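Local coordinates for sulfate transporter sulfate transporter family protein (Wolinella succinogenes, PDB 4DGF), which probably exchanges sulfate or related anions across the membrane as a SulP-family transporter, of which this chain is the cytoplasmic STAS domain, at residues G23-E28 with K53-R58; L88-S93 with D116-A121. One frame throughout, in Å; residues are numbered along the deposited sequence.

Contact 1. Residues G23-E28 with K53-R58; sequences GVEIYE and KVFILR. With FMT (formic acid), chain D.
Strands 24-28 and 54-58 are the parallel pair of a beta-alpha-beta unit of the STAS fold, with helix 35-41 between them in the chain. Gly23 O opens the pairing by accepting from both Lys53 N (2.8 Å) and Val54 N. The bonds then pass from strand to strand: Glu25 N to Val54 O, Ile56 N to Glu25 O, Tyr27 N to Ile56 O (2.8 Å) and Arg58 N to Tyr27 O. On one face, Val24 CG1 lies 3.7 Å from Ile56 CD1, and Ile26 CG2 rests on the aliphatic part of Arg58, 3.6 Å from its CD. On the other, Tyr27 CB meets the CZ end of Phe55 at 3.5 Å. Tyr27 CG is anti to the backbone N (chi1 -175°); the side chain lies beside that of Leu57, with Tyr27 CD2 3.8 Å from Leu57 CD1, and its OH donates to formic acid O1 at 2.7 Å. An alanine at Tyr27 would probably leave Leu57 CD1 without its aromatic neighbour and the formic acid without one of its donors. Glu25 bends back, and its OE2 accepts from Ile26 N (2.9 Å). Arg61 and Arg60 pair with Glu28, while Arg58 NH1 reaches Thr15. Strand 86-90 flanks 54-58, Phe76 meets Phe55 edge-to-face, and helix 118-130 covers Val54 and Ile56.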
loop_
_atom_site.group_PDB
_atom_site.type_symbol
_atom_site.label_atom_id
_atom_site.label_comp_id
_atom_site.label_asym_id
_atom_site.label_seq_id
_atom_site.Cartn_x
_atom_site.Cartn_y
_atom_site.Cartn_z
ATOM N N GLY A 23 -5.891 -12.761 6.371
ATOM C CA GLY A 23 -6.212 -12.415 4.958
ATOM C C GLY A 23 -5.745 -11.027 4.562
ATOM O O GLY A 23 -5.967 -10.648 3.437
ATOM N N VAL A 24 -5.159 -10.271 5.498
ATOM C CA VAL A 24 -4.629 -8.919 5.160
ATOM C C VAL A 24 -3.082 -9.094 5.185
ATOM O O VAL A 24 -2.475 -9.503 6.214
ATOM C CB VAL A 24 -5.055 -7.911 6.231
ATOM C CG1 VAL A 24 -4.482 -6.496 5.886
ATOM C CG2 VAL A 24 -6.588 -7.809 6.260
ATOM N N GLU A 25 -2.416 -8.765 4.096
ATOM C CA GLU A 25 -0.966 -8.679 4.135
ATOM C C GLU A 25 -0.561 -7.197 4.212
ATOM O O GLU A 25 -1.274 -6.313 3.707
ATOM C CB GLU A 25 -0.418 -9.248 2.848
ATOM C CG GLU A 25 1.131 -9.408 2.846
ATOM C CD GLU A 25 1.684 -10.093 4.133
ATOM O OE1 GLU A 25 1.657 -11.332 4.068
ATOM O OE2 GLU A 25 2.114 -9.421 5.126
ATOM N N ILE A 26 0.602 -6.942 4.811
ATOM C CA ILE A 26 1.097 -5.561 5.019
ATOM C C ILE A 26 2.559 -5.493 4.566
ATOM O O ILE A 26 3.365 -6.404 4.845
ATOM C CB ILE A 26 0.928 -5.144 6.482
ATOM C CG1 ILE A 26 -0.611 -5.129 6.864
ATOM C CG2 ILE A 26 1.518 -3.752 6.710
ATOM C CD1 ILE A 26 -0.872 -5.195 8.314
ATOM N N TYR A 27 2.882 -4.465 3.820
ATOM C CA TYR A 27 4.303 -4.299 3.326
ATOM C C TYR A 27 4.694 -2.878 3.616
ATOM O O TYR A 27 3.940 -1.957 3.253
ATOM C CB TYR A 27 4.299 -4.501 1.818
ATOM C CG TYR A 27 5.649 -4.486 1.144
ATOM C CD1 TYR A 27 6.242 -5.664 0.698
ATOM C CD2 TYR A 27 6.357 -3.276 0.956
ATOM C CE1 TYR A 27 7.508 -5.656 0.132
ATOM C CE2 TYR A 27 7.654 -3.254 0.369
ATOM C CZ TYR A 27 8.213 -4.466 -0.080
ATOM O OH TYR A 27 9.491 -4.428 -0.668
ATOM N N GLU A 28 5.776 -2.688 4.363
ATOM C CA GLU A 28 6.199 -1.361 4.751
ATOM C C GLU A 28 7.418 -0.941 3.900
ATOM O O GLU A 28 8.413 -1.664 3.782
ATOM C CB GLU A 28 6.539 -1.311 6.231
ATOM C CG GLU A 28 7.023 0.072 6.677
ATOM C CD GLU A 28 7.555 0.123 8.103
ATOM O OE1 GLU A 28 8.193 -0.841 8.531
ATOM O OE2 GLU A 28 7.358 1.136 8.828
ATOM N N LYS A 53 -6.574 -11.151 0.723
ATOM C CA LYS A 53 -7.786 -10.489 0.290
ATOM C C LYS A 53 -7.503 -8.984 0.181
ATOM O O LYS A 53 -8.141 -8.264 -0.647
ATOM C CB LYS A 53 -8.875 -10.700 1.343
ATOM C CG LYS A 53 -9.187 -12.173 1.653
ATOM C CD LYS A 53 -10.285 -12.229 2.704
ATOM C CE LYS A 53 -10.411 -13.604 3.360
ATOM N NZ LYS A 53 -10.796 -14.602 2.327
ATOM N N VAL A 54 -6.633 -8.521 1.104
ATOM C CA VAL A 54 -6.335 -7.033 1.225
ATOM C C VAL A 54 -4.825 -6.922 1.401
ATOM O O VAL A 54 -4.250 -7.713 2.155
ATOM C CB VAL A 54 -7.005 -6.389 2.426
ATOM C CG1 VAL A 54 -6.757 -4.884 2.514
ATOM C CG2 VAL A 54 -8.549 -6.628 2.448
ATOM N N PHE A 55 -4.209 -5.933 0.715
ATOM C CA PHE A 55 -2.813 -5.706 0.818
ATOM C C PHE A 55 -2.669 -4.252 1.211
ATOM O O PHE A 55 -3.164 -3.371 0.453
ATOM C CB PHE A 55 -2.102 -6.008 -0.560
ATOM C CG PHE A 55 -0.647 -6.059 -0.518
ATOM C CD1 PHE A 55 0.010 -7.295 -0.580
ATOM C CD2 PHE A 55 0.075 -4.868 -0.344
ATOM C CE1 PHE A 55 1.435 -7.353 -0.397
ATOM C CE2 PHE A 55 1.500 -4.915 -0.308
ATOM C CZ PHE A 55 2.148 -6.184 -0.341
ATOM N N ILE A 56 -1.939 -4.009 2.311
ATOM C CA ILE A 56 -1.734 -2.640 2.768
ATOM C C ILE A 56 -0.294 -2.295 2.484
ATOM O O ILE A 56 0.639 -2.929 2.985
ATOM C CB ILE A 56 -2.060 -2.478 4.274
ATOM C CG1 ILE A 56 -3.473 -2.979 4.549
ATOM C CG2 ILE A 56 -1.832 -0.978 4.702
ATOM C CD1 ILE A 56 -3.959 -2.826 5.959
ATOM N N LEU A 57 -0.104 -1.216 1.724
ATOM C CA LEU A 57 1.241 -0.735 1.534
ATOM C C LEU A 57 1.422 0.456 2.478
ATOM O O LEU A 57 0.647 1.496 2.341
ATOM C CB LEU A 57 1.306 -0.271 0.072
ATOM C CG LEU A 57 2.663 -0.108 -0.438
ATOM C CD1 LEU A 57 3.464 -1.413 -0.540
ATOM C CD2 LEU A 57 2.532 0.422 -1.884
ATOM N N ARG A 58 2.279 0.274 3.483
ATOM C CA ARG A 58 2.536 1.281 4.444
ATOM C C ARG A 58 3.526 2.300 3.942
ATOM O O ARG A 58 4.741 1.944 3.725
ATOM C CB ARG A 58 3.074 0.713 5.831
ATOM C CG ARG A 58 1.971 -0.143 6.465
ATOM C CD ARG A 58 2.257 -0.436 7.925
ATOM N NE ARG A 58 2.217 0.814 8.725
ATOM C CZ ARG A 58 2.439 0.912 10.028
ATOM N NH1 ARG A 58 2.679 -0.183 10.795
ATOM N NH2 ARG A 58 2.300 2.104 10.585
HETATM C C FMT D . 10.817 -1.806 1.233
HETATM O O1 FMT D . 11.071 -2.416 0.181
HETATM O O2 FMT D . 11.585 -0.786 1.442
#

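Contact 2. Residues L88-S93 with D116-A121; sequences LLSGVS and DHIDKA
Ser90 and Gly91, where strand 86-90 runs out into a turn, face the start of helix 118-130, with Gly91 CA 4.2 Å from Asp116 CA and Ser90 CA 5.2 Å from Ile118 CA. This is sheet-to-helix packing of the STAS fold, joining strand 86-90 to helix 118-130. The backbones approach through a CA-H...O contact, Gly91 CA to Asp116 O at 3.5 Å, and Gly91 has the positive phi (65°) that a glycine adopts easily. Ser90 packs on the helix start: its CB sits 3.7 Å from Ala121 CB. In the conformer described, OG lies between the backbone N and the carbonyl carbon (chi1 63°), 3.6 Å from Ile118 CD1. Farther back on the strand, Leu88 reaches the helix with CD1 against the carbonyl O of Ala121, and its side chain also touches Tyr124 and Ala125. Phe115 packs on Ala121 from the preceding loop. At the other end Asp116 CB touches Val92 O, while its OD1 takes Lys120 NZ on the syn lone pair in a salt bridge. His117 is the N-cap of the helix: its ND1 accepts from Asp119 N at 3.0 Å, with the donor 17° out of the imidazole plane.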
loop_
_atom_site.group_PDB
_atom_site.type_symbol
_atom_site.label_atom_id
_atom_site.label_comp_id
_atom_site.label_asym_id
_atom_site.label_seq_id
_atom_site.Cartn_x
_atom_site.Cartn_y
_atom_site.Cartn_z
ATOM N N LEU A 88 -4.710 -1.152 -0.464
ATOM C CA LEU A 88 -4.911 0.067 0.349
ATOM C C LEU A 88 -3.484 0.726 0.540
ATOM O O LEU A 88 -2.474 0.055 0.633
ATOM C CB LEU A 88 -5.485 -0.220 1.727
ATOM C CG LEU A 88 -6.784 -1.093 1.709
ATOM C CD1 LEU A 88 -7.264 -1.346 3.138
ATOM C CD2 LEU A 88 -7.915 -0.442 0.866
ATOM N N LEU A 89 -3.479 2.031 0.546
ATOM C CA LEU A 89 -2.248 2.746 1.008
ATOM C C LEU A 89 -2.502 3.350 2.349
ATOM O O LEU A 89 -3.579 3.918 2.555
ATOM C CB LEU A 89 -1.881 3.904 0.056
ATOM C CG LEU A 89 -2.076 3.583 -1.387
ATOM C CD1 LEU A 89 -1.699 4.895 -2.104
ATOM C CD2 LEU A 89 -1.115 2.447 -1.815
ATOM N N SER A 90 -1.562 3.243 3.292
ATOM C CA SER A 90 -1.747 3.919 4.569
ATOM C C SER A 90 -0.550 4.840 4.750
ATOM O O SER A 90 0.500 4.674 4.068
ATOM C CB SER A 90 -1.815 2.950 5.753
ATOM O OG SER A 90 -0.617 2.228 5.933
ATOM N N GLY A 91 -0.706 5.745 5.709
ATOM C CA GLY A 91 0.363 6.668 6.129
ATOM C C GLY A 91 0.753 7.636 4.995
ATOM O O GLY A 91 1.892 8.095 4.937
ATOM N N VAL A 92 -0.217 7.925 4.160
ATOM C CA VAL A 92 0.098 8.811 2.987
ATOM C C VAL A 92 0.062 10.289 3.453
ATOM O O VAL A 92 -0.995 10.820 3.873
ATOM C CB VAL A 92 -0.882 8.600 1.834
ATOM C CG1 VAL A 92 -0.641 9.609 0.720
ATOM C CG2 VAL A 92 -0.798 7.189 1.275
ATOM N N SER A 93 1.223 10.942 3.401
ATOM C CA SER A 93 1.315 12.352 3.859
ATOM C C SER A 93 0.651 13.246 2.757
ATOM O O SER A 93 0.422 12.841 1.660
ATOM C CB SER A 93 2.773 12.785 3.963
ATOM O OG SER A 93 3.377 12.712 2.663
ATOM N N ASP A 116 -4.333 8.195 5.870
ATOM C CA ASP A 116 -3.201 8.850 6.376
ATOM C C ASP A 116 -2.607 8.141 7.578
ATOM O O ASP A 116 -1.615 8.669 8.157
ATOM C CB ASP A 116 -3.482 10.310 6.725
ATOM C CG ASP A 116 -4.562 10.461 7.777
ATOM O OD1 ASP A 116 -4.834 9.503 8.510
ATOM O OD2 ASP A 116 -5.152 11.578 7.916
ATOM N N HIS A 117 -3.182 7.001 7.909
ATOM C CA HIS A 117 -2.817 6.307 9.139
ATOM C C HIS A 117 -3.190 4.853 9.017
ATOM O O HIS A 117 -4.307 4.479 8.552
ATOM C CB HIS A 117 -3.528 6.885 10.389
ATOM C CG HIS A 117 -2.791 6.538 11.707
ATOM N ND1 HIS A 117 -2.944 5.356 12.399
ATOM C CD2 HIS A 117 -1.816 7.248 12.411
ATOM C CE1 HIS A 117 -2.112 5.330 13.456
ATOM N NE2 HIS A 117 -1.421 6.457 13.471
ATOM N N ILE A 118 -2.291 4.011 9.576
ATOM C CA ILE A 118 -2.445 2.566 9.547
ATOM C C ILE A 118 -3.731 2.101 10.277
ATOM O O ILE A 118 -4.457 1.169 9.831
ATOM C CB ILE A 118 -1.190 1.835 10.117
ATOM C CG1 ILE A 118 -1.262 0.320 9.924
ATOM C CG2 ILE A 118 -0.919 2.176 11.616
ATOM C CD1 ILE A 118 -1.632 -0.116 8.499
ATOM N N ASP A 119 -4.083 2.827 11.361
ATOM C CA ASP A 119 -5.321 2.450 12.051
ATOM C C ASP A 119 -6.566 2.544 11.179
ATOM O O ASP A 119 -7.459 1.717 11.272
ATOM C CB ASP A 119 -5.528 3.303 13.280
ATOM C CG ASP A 119 -4.545 3.009 14.401
ATOM O OD1 ASP A 119 -3.744 2.031 14.396
ATOM O OD2 ASP A 119 -4.559 3.808 15.369
ATOM N N LYS A 120 -6.643 3.566 10.354
ATOM C CA LYS A 120 -7.787 3.711 9.465
ATOM C C LYS A 120 -7.718 2.661 8.385
ATOM O O LYS A 120 -8.771 2.177 7.990
ATOM C CB LYS A 120 -7.750 5.098 8.773
ATOM C CG LYS A 120 -7.691 6.228 9.772
ATOM C CD LYS A 120 -7.645 7.607 9.096
ATOM C CE LYS A 120 -7.781 8.623 10.245
ATOM N NZ LYS A 120 -7.076 9.870 9.894
ATOM N N ALA A 121 -6.499 2.416 7.804
ATOM C CA ALA A 121 -6.489 1.425 6.746
ATOM C C ALA A 121 -6.933 0.040 7.296
ATOM O O ALA A 121 -7.546 -0.798 6.601
ATOM C CB ALA A 121 -5.104 1.361 6.068
#

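Strands 54-58 and 86-90 are sheet neighbours, and through them contact 1 and contact 2, centres about 11 Å apart, share one parallel sheet. Probable hydrogen bonds seam the two: Phe55 O to Leu88 N and Leu57 N to Leu88 O, both 2.9 Å. Arg58 bridges them by its side chain, with CG 3.5 Å from Ser90 OG in the conformer described and NH2 3.4 Å from Ile118 CG2, so the arginine that backs Ile26 in contact 1 also packs on the helix start of contact 2. Along the chain, contact 1 closes before contact 2 opens. The formic acid, probably from the crystallisation liquor, touches contact 1 and is also held by Arg40 NE and Asn30 N.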